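Local coordinates for kappa-carrageenase (Zobellia galactanivorans, PDB 5OCR), which probably hydrolyses kappa-carrageenan, a sulfated red-algal galactan, through this family 16 glycoside hydrolase domain, one part of a longer protein, at residues P11-S15 against I213-G218; E69-R73 against L237-L241. One frame throughout, in Å; residues are numbered along the deposited sequence. Where two conformers were deposited one is given.

The two contacts lie on opposite sides of the chain's centre, about 24 Å apart from centre to centre, and do not touch. Interaction 1 is nearer the surface: the N-terminal loop lies over the end of a β-hairpin, and carbonyl-over-ring packing is supplemented by glutamates at its margins. Interaction 2 is fully buried, where two strands bring leucine and methionine side chains together inside the sandwich. Neither has a hydrogen bond between its own two segments. Strand 273-285 joins their surroundings, pairing with strand 67-74 of interaction 2 and with strand 100-107, whose Y101 and E103 bind the N-terminal segment of interaction 1.

Interaction 1: P11-S15 against I213-G218; sequences PTKTS and IWYVDG
K13 and Y215 make the centre of a packing contact between the N-terminal loop, just ahead of strand 21-23, and the end of the hairpin formed by strands 211-216 and 219-225. The K13 carbonyl oxygen sits 3.3 Å above the plane of the Y215 ring, over its centre, with O of K13 3.4 Å from CZ of Y215. The same oxygen accepts a hydrogen bond from Y101, so it is not left to the ring alone. Further along the ring the aliphatic part of K13 crosses it at about a right angle, CG lying 3.6 Å from CE2 of Y215. With CG opposite the backbone N (chi1 -179°) and a bend at chi2, K13 keeps these methylenes against the tyrosine and G218 while its amine leads away.

At the turn, CG2 of T12 rests 3.6 Å from CA of G218, while its hydroxyl is bonded to E103. At the other end, CB of S15 meets CD1 of I213 at 3.7 Å. The backbone N of S15 is 3.2 Å from OH of Y215, but the angle is too poor for a hydrogen bond. E206 provides the polar link instead: its two carboxylate oxygens bond separately to the hydroxyls of Y215 and S15.

D217 and G218 have the positive phi values of a type I' turn, as in tight two-residue β-hairpins; here that hairpin belongs to the β-jellyroll of family 16 glycoside hydrolases, with the N-terminal segment laid across it.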
ATOM      1  N   PRO A  11      -6.961 -17.233   7.532  1.00 21.36           N
ATOM      2  CA  PRO A  11      -5.527 -16.773   7.226  1.00 20.75           C
ATOM      3  C   PRO A  11      -4.654 -17.921   6.615  1.00 21.44           C
ATOM      4  O   PRO A  11      -4.708 -19.122   7.041  1.00 21.53           O
ATOM      5  CB  PRO A  11      -5.006 -16.318   8.591  1.00 20.19           C
ATOM      6  CG  PRO A  11      -6.282 -15.890   9.340  1.00 21.40           C
ATOM      7  CD  PRO A  11      -7.317 -16.908   8.925  1.00 19.54           C
ATOM      8  N   THR A  12      -3.905 -17.604   5.557  1.00 21.23           N
ATOM      9  CA  THR A  12      -3.009 -18.653   4.926  1.00 22.77           C
ATOM     10  C   THR A  12      -2.036 -19.220   5.909  1.00 23.38           C
ATOM     11  O   THR A  12      -1.780 -20.473   5.903  1.00 22.96           O
ATOM     12  CB  THR A  12      -2.308 -18.066   3.680  1.00 23.69           C
ATOM     13  OG1 THR A  12      -3.331 -17.641   2.767  1.00 25.43           O
ATOM     14  CG2 THR A  12      -1.436 -19.100   2.916  1.00 25.45           C
ATOM     15  N   LYS A  13      -1.447 -18.361   6.751  1.00 22.38           N
ATOM     16  CA  LYS A  13      -0.438 -18.853   7.687  1.00 24.11           C
ATOM     17  C   LYS A  13      -0.408 -17.927   8.899  1.00 23.33           C
ATOM     18  O   LYS A  13      -0.385 -16.721   8.709  1.00 21.65           O
ATOM     19  CB  LYS A  13       0.934 -18.853   7.015  1.00 25.09           C
ATOM     20  CG  LYS A  13       2.065 -19.357   7.883  1.00 26.22           C
ATOM     21  CD  LYS A  13       1.969 -20.859   8.030  1.00 31.27           C
ATOM     22  CE  LYS A  13       3.211 -21.193   8.787  1.00 34.54           C
ATOM     23  NZ  LYS A  13       3.235 -22.638   8.773  1.00 36.30           N
ATOM     24  N   THR A  14      -0.409 -18.465  10.131  1.00 23.67           N
ATOM     25  CA  THR A  14      -0.389 -17.572  11.306  1.00 25.16           C
ATOM     26  C   THR A  14       0.672 -18.029  12.298  1.00 27.18           C
ATOM     27  O   THR A  14       1.177 -19.174  12.195  1.00 27.64           O
ATOM     28  CB  THR A  14      -1.732 -17.516  12.050  1.00 26.80           C
ATOM     29  OG1 THR A  14      -1.947 -18.818  12.637  1.00 31.44           O
ATOM     30  CG2 THR A  14      -2.915 -17.189  11.099  1.00 28.89           C
ATOM     31  N   SER A  15       0.961 -17.198  13.290  1.00 26.11           N
ATOM     32  CA  SER A  15       2.078 -17.465  14.183  1.00 27.21           C
ATOM     33  C   SER A  15       1.697 -18.465  15.263  1.00 28.70           C
ATOM     34  O   SER A  15       2.551 -19.192  15.742  1.00 29.01           O
ATOM     35  CB  SER A  15       2.547 -16.185  14.799  1.00 28.62           C
ATOM     36  OG  SER A  15       1.596 -15.771  15.749  1.00 26.98           O
ATOM     37  N   ILE A 213       3.771  -9.457  11.935  1.00 18.36           N
ATOM     38  CA  ILE A 213       4.462 -10.522  11.205  1.00 18.67           C
ATOM     39  C   ILE A 213       3.926 -10.489   9.773  1.00 18.81           C
ATOM     40  O   ILE A 213       2.718 -10.501   9.562  1.00 19.51           O
ATOM     41  CB  ILE A 213       4.116 -11.904  11.860  1.00 20.55           C
ATOM     42  CG1 ILE A 213       4.422 -11.797  13.401  1.00 21.34           C
ATOM     43  CG2 ILE A 213       4.982 -13.023  11.200  1.00 20.25           C
ATOM     44  CD1 ILE A 213       3.538 -12.715  14.216  1.00 26.13           C
ATOM     45  N   TRP A 214       4.818 -10.582   8.807  1.00 18.28           N
ATOM     46  CA  TRP A 214       4.407 -10.539   7.383  1.00 18.04           C
ATOM     47  C   TRP A 214       4.632 -11.849   6.688  1.00 18.24           C
ATOM     48  O   TRP A 214       5.658 -12.579   6.973  1.00 17.40           O
ATOM     49  CB  TRP A 214       5.289  -9.544   6.691  1.00 18.11           C
ATOM     50  CG  TRP A 214       5.126  -8.066   6.960  1.00 17.93           C
ATOM     51  CD1 TRP A 214       4.497  -7.136   6.133  1.00 18.44           C
ATOM     52  CD2 TRP A 214       5.606  -7.301   8.120  1.00 18.36           C
ATOM     53  NE1 TRP A 214       4.539  -5.866   6.680  1.00 18.03           N
ATOM     54  CE2 TRP A 214       5.275  -5.895   7.849  1.00 17.93           C
ATOM     55  CE3 TRP A 214       6.355  -7.624   9.276  1.00 17.83           C
ATOM     56  CZ2 TRP A 214       5.588  -4.886   8.753  1.00 18.41           C
ATOM     57  CZ3 TRP A 214       6.658  -6.627  10.169  1.00 17.38           C
ATOM     58  CH2 TRP A 214       6.307  -5.267   9.915  1.00 18.16           C
ATOM     59  N   TYR A 215       3.728 -12.166   5.775  1.00 17.73           N
ATOM     60  CA  TYR A 215       3.784 -13.451   5.052  1.00 18.03           C
ATOM     61  C   TYR A 215       3.665 -13.251   3.562  1.00 17.61           C
ATOM     62  O   TYR A 215       2.945 -12.407   3.078  1.00 17.26           O
ATOM     63  CB  TYR A 215       2.575 -14.312   5.480  1.00 18.85           C
ATOM     64  CG  TYR A 215       2.536 -14.587   6.973  1.00 19.14           C
ATOM     65  CD1 TYR A 215       1.875 -13.710   7.845  1.00 19.27           C
ATOM     66  CD2 TYR A 215       3.162 -15.751   7.479  1.00 20.72           C
ATOM     67  CE1 TYR A 215       1.817 -14.011   9.254  1.00 20.18           C
ATOM     68  CE2 TYR A 215       3.148 -16.033   8.879  1.00 21.32           C
ATOM     69  CZ  TYR A 215       2.434 -15.165   9.705  1.00 22.07           C
ATOM     70  OH  TYR A 215       2.436 -15.446  11.077  1.00 25.47           O
ATOM     71  N   VAL A 216       4.405 -14.019   2.778  1.00 17.08           N
ATOM     72  CA  VAL A 216       4.226 -13.989   1.301  1.00 18.00           C
ATOM     73  C   VAL A 216       3.967 -15.428   0.905  1.00 17.97           C
ATOM     74  O   VAL A 216       4.814 -16.316   1.204  1.00 18.80           O
ATOM     75  CB  VAL A 216       5.427 -13.355   0.549  1.00 17.71           C
ATOM     76  CG1 VAL A 216       5.283 -13.451  -0.990  1.00 18.10           C
ATOM     77  CG2 VAL A 216       5.620 -11.938   1.047  1.00 19.41           C
ATOM     78  N   ASP A 217       2.875 -15.694   0.170  1.00 18.46           N
ATOM     79  CA  ASP A 217       2.539 -17.055  -0.202  1.00 19.47           C
ATOM     80  C   ASP A 217       2.659 -18.066   0.959  1.00 19.79           C
ATOM     81  O   ASP A 217       3.220 -19.193   0.785  1.00 19.80           O
ATOM     82  CB  ASP A 217       3.408 -17.491  -1.406  1.00 20.71           C
ATOM     83  CG  ASP A 217       2.927 -16.882  -2.728  1.00 19.91           C
ATOM     84  OD1 ASP A 217       1.807 -16.333  -2.789  1.00 19.79           O
ATOM     85  OD2 ASP A 217       3.658 -17.091  -3.731  1.00 21.57           O
ATOM     86  N   GLY A 218       2.259 -17.612   2.113  1.00 19.53           N
ATOM     87  CA  GLY A 218       2.100 -18.444   3.326  1.00 20.01           C
ATOM     88  C   GLY A 218       3.447 -18.712   3.977  1.00 21.09           C
ATOM     89  O   GLY A 218       3.577 -19.678   4.737  1.00 21.49           O
TER

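Interaction 2: E69-R73 against L237-L241; sequences ELTMR and LSLGL
Strands 69-73 and 237-241, with L70 and L239 in closest register, run in nearly the same direction (19° between them), their axes approaching to 7.0 Å without a hydrogen bond between them. They are not sheet neighbours: each faces the other across the interior of the β-jellyroll, and strand 86-97 pairs with both.

M72 and L239 carry much of the packing. CD2 of L239 fits against the opposite backbone, 3.5 Å from O of L70 and 3.6 Å from N of M72, and also meets CB of M72 at 3.9 Å. M72 starts with CG anti to its own N (chi1 -178°), then bends at both chi2 and chi3, which folds its methyl onto the partner strand. There CE is 3.3 Å from O of L239 and 3.5 Å from O of G240; the first of these carbonyls also accepts a hydrogen bond from the hydroxyl of S88.

V115 touches both M72 and L239, adding strand 115-122 to the same apolar core. S238 turns the other way, where its hydroxyl is bonded to W120 and S118. T71 likewise points away from the interface, with its hydroxyl bonded to S274.

Towards the end of strand 237-241, the side chains of M72 and L241 cross at about a right angle, with SD of M72 lying 3.8 Å from CD1 of L241.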
ATOM      1  N   GLU A  69      -9.437  -4.427 -10.823  1.00 19.29           N
ATOM      2  CA  GLU A  69      -8.320  -3.838 -11.602  1.00 20.83           C
ATOM      3  C   GLU A  69      -8.142  -2.371 -11.184  1.00 20.90           C
ATOM      4  O   GLU A  69      -9.145  -1.631 -11.233  1.00 21.20           O
ATOM      5  CB  GLU A  69      -8.644  -3.955 -13.120  1.00 22.26           C
ATOM      6  CG  GLU A  69      -7.561  -3.293 -13.994  1.00 23.74           C
ATOM      7  CD  GLU A  69      -7.704  -3.487 -15.495  1.00 30.98           C
ATOM      8  OE1 GLU A  69      -8.706  -4.060 -15.917  1.00 35.03           O
ATOM      9  OE2 GLU A  69      -6.768  -3.098 -16.261  1.00 32.80           O
ATOM     10  N   LEU A  70      -6.967  -1.943 -10.718  1.00 20.15           N
ATOM     11  CA  LEU A  70      -6.756  -0.574 -10.319  0.50 19.88           C
ATOM     12  C   LEU A  70      -5.716  -0.025 -11.317  1.00 19.85           C
ATOM     13  O   LEU A  70      -4.681  -0.635 -11.527  1.00 19.81           O
ATOM     14  CB  LEU A  70      -6.241  -0.523  -8.852  0.50 19.20           C
ATOM     15  CG  LEU A  70      -7.222  -1.067  -7.807  0.50 18.77           C
ATOM     16  CD1 LEU A  70      -7.186  -2.583  -7.693  0.50 18.65           C
ATOM     17  CD2 LEU A  70      -6.873  -0.504  -6.425  0.50 18.95           C
ATOM     18  N   THR A  71      -6.006   1.126 -11.917  1.00 19.50           N
ATOM     19  CA  THR A  71      -5.242   1.579 -13.082  1.00 21.49           C
ATOM     20  C   THR A  71      -4.647   2.969 -12.881  1.00 21.09           C
ATOM     21  O   THR A  71      -5.368   3.893 -12.379  1.00 22.01           O
ATOM     22  CB  THR A  71      -6.193   1.597 -14.331  1.00 21.97           C
ATOM     23  OG1 THR A  71      -6.717   0.270 -14.501  1.00 22.80           O
ATOM     24  CG2 THR A  71      -5.453   1.950 -15.638  1.00 21.87           C
ATOM     25  N   MET A  72      -3.396   3.130 -13.269  1.00 20.74           N
ATOM     26  CA  MET A  72      -2.727   4.460 -13.344  1.00 20.31           C
ATOM     27  C   MET A  72      -2.926   5.018 -14.750  1.00 20.51           C
ATOM     28  O   MET A  72      -2.579   4.355 -15.715  1.00 20.80           O
ATOM     29  CB  MET A  72      -1.225   4.262 -13.073  1.00 20.65           C
ATOM     30  CG  MET A  72      -0.436   5.597 -13.072  1.00 21.18           C
ATOM     31  SD  MET A  72      -0.859   6.611 -11.667  1.00 21.22           S
ATOM     32  CE  MET A  72      -0.242   5.556 -10.287  1.00 21.39           C
ATOM     33  N   ARG A  73      -3.510   6.224 -14.879  1.00 20.86           N
ATOM     34  CA  ARG A  73      -3.808   6.798 -16.213  1.00 21.37           C
ATOM     35  C   ARG A  73      -3.132   8.151 -16.334  1.00 21.36           C
ATOM     36  O   ARG A  73      -2.950   8.878 -15.331  1.00 21.18           O
ATOM     37  CB  ARG A  73      -5.315   7.074 -16.355  1.00 22.81           C
ATOM     38  CG  ARG A  73      -6.067   5.747 -16.479  1.00 25.94           C
ATOM     39  CD  ARG A  73      -7.496   6.012 -16.887  1.00 28.50           C
ATOM     40  NE  ARG A  73      -8.292   4.801 -16.618  1.00 28.33           N
ATOM     41  CZ  ARG A  73      -8.303   3.710 -17.371  1.00 29.20           C
ATOM     42  NH1 ARG A  73      -7.558   3.653 -18.492  1.00 29.15           N
ATOM     43  NH2 ARG A  73      -9.068   2.666 -17.021  1.00 30.10           N
ATOM     44  N   LEU A 237      -5.913  -0.875  -0.612  1.00 16.85           N
ATOM     45  CA  LEU A 237      -5.169  -1.404  -1.795  1.00 17.40           C
ATOM     46  C   LEU A 237      -5.070  -0.245  -2.783  1.00 17.87           C
ATOM     47  O   LEU A 237      -6.117   0.372  -3.145  1.00 18.75           O
ATOM     48  CB  LEU A 237      -6.009  -2.513  -2.414  1.00 18.20           C
ATOM     49  CG  LEU A 237      -6.232  -3.791  -1.600  1.00 19.28           C
ATOM     50  CD1 LEU A 237      -7.572  -4.468  -1.993  1.00 21.14           C
ATOM     51  CD2 LEU A 237      -5.037  -4.693  -1.812  1.00 19.72           C
ATOM     52  N   SER A 238      -3.862   0.077  -3.222  1.00 17.37           N
ATOM     53  CA  SER A 238      -3.776   1.217  -4.153  1.00 18.11           C
ATOM     54  C   SER A 238      -2.574   1.037  -5.086  1.00 18.28           C
ATOM     55  O   SER A 238      -1.616   0.309  -4.777  1.00 18.38           O
ATOM     56  CB  SER A 238      -3.683   2.473  -3.345  1.00 19.39           C
ATOM     57  OG  SER A 238      -2.480   2.491  -2.559  1.00 20.10           O
ATOM     58  N   LEU A 239      -2.610   1.788  -6.192  1.00 17.69           N
ATOM     59  CA  LEU A 239      -1.514   1.765  -7.176  1.00 17.78           C
ATOM     60  C   LEU A 239      -0.812   3.151  -7.123  1.00 18.71           C
ATOM     61  O   LEU A 239      -1.402   4.174  -7.513  1.00 20.40           O
ATOM     62  CB  LEU A 239      -2.041   1.389  -8.603  1.00 17.39           C
ATOM     63  CG  LEU A 239      -0.947   1.299  -9.650  1.00 18.26           C
ATOM     64  CD1 LEU A 239       0.090   0.183  -9.351  1.00 18.46           C
ATOM     65  CD2 LEU A 239      -1.654   1.009 -10.995  1.00 18.81           C
ATOM     66  N   GLY A 240       0.400   3.175  -6.577  1.00 18.26           N
ATOM     67  CA  GLY A 240       1.134   4.413  -6.386  1.00 19.23           C
ATOM     68  C   GLY A 240       1.984   4.761  -7.578  1.00 19.41           C
ATOM     69  O   GLY A 240       2.241   3.882  -8.433  1.00 20.21           O
ATOM     70  N   LEU A 241       2.307   6.054  -7.763  1.00 19.30           N
ATOM     71  CA  LEU A 241       3.251   6.477  -8.790  1.00 19.77           C
ATOM     72  C   LEU A 241       4.637   6.590  -8.242  1.00 19.68           C
ATOM     73  O   LEU A 241       4.864   6.958  -7.059  1.00 20.01           O
ATOM     74  CB  LEU A 241       2.765   7.872  -9.312  1.00 20.21           C
ATOM     75  CG  LEU A 241       3.311   8.367 -10.619  1.00 20.77           C
ATOM     76  CD1 LEU A 241       2.887   7.450 -11.751  1.00 20.43           C
ATOM     77  CD2 LEU A 241       2.844   9.825 -10.859  1.00 19.82           C
TER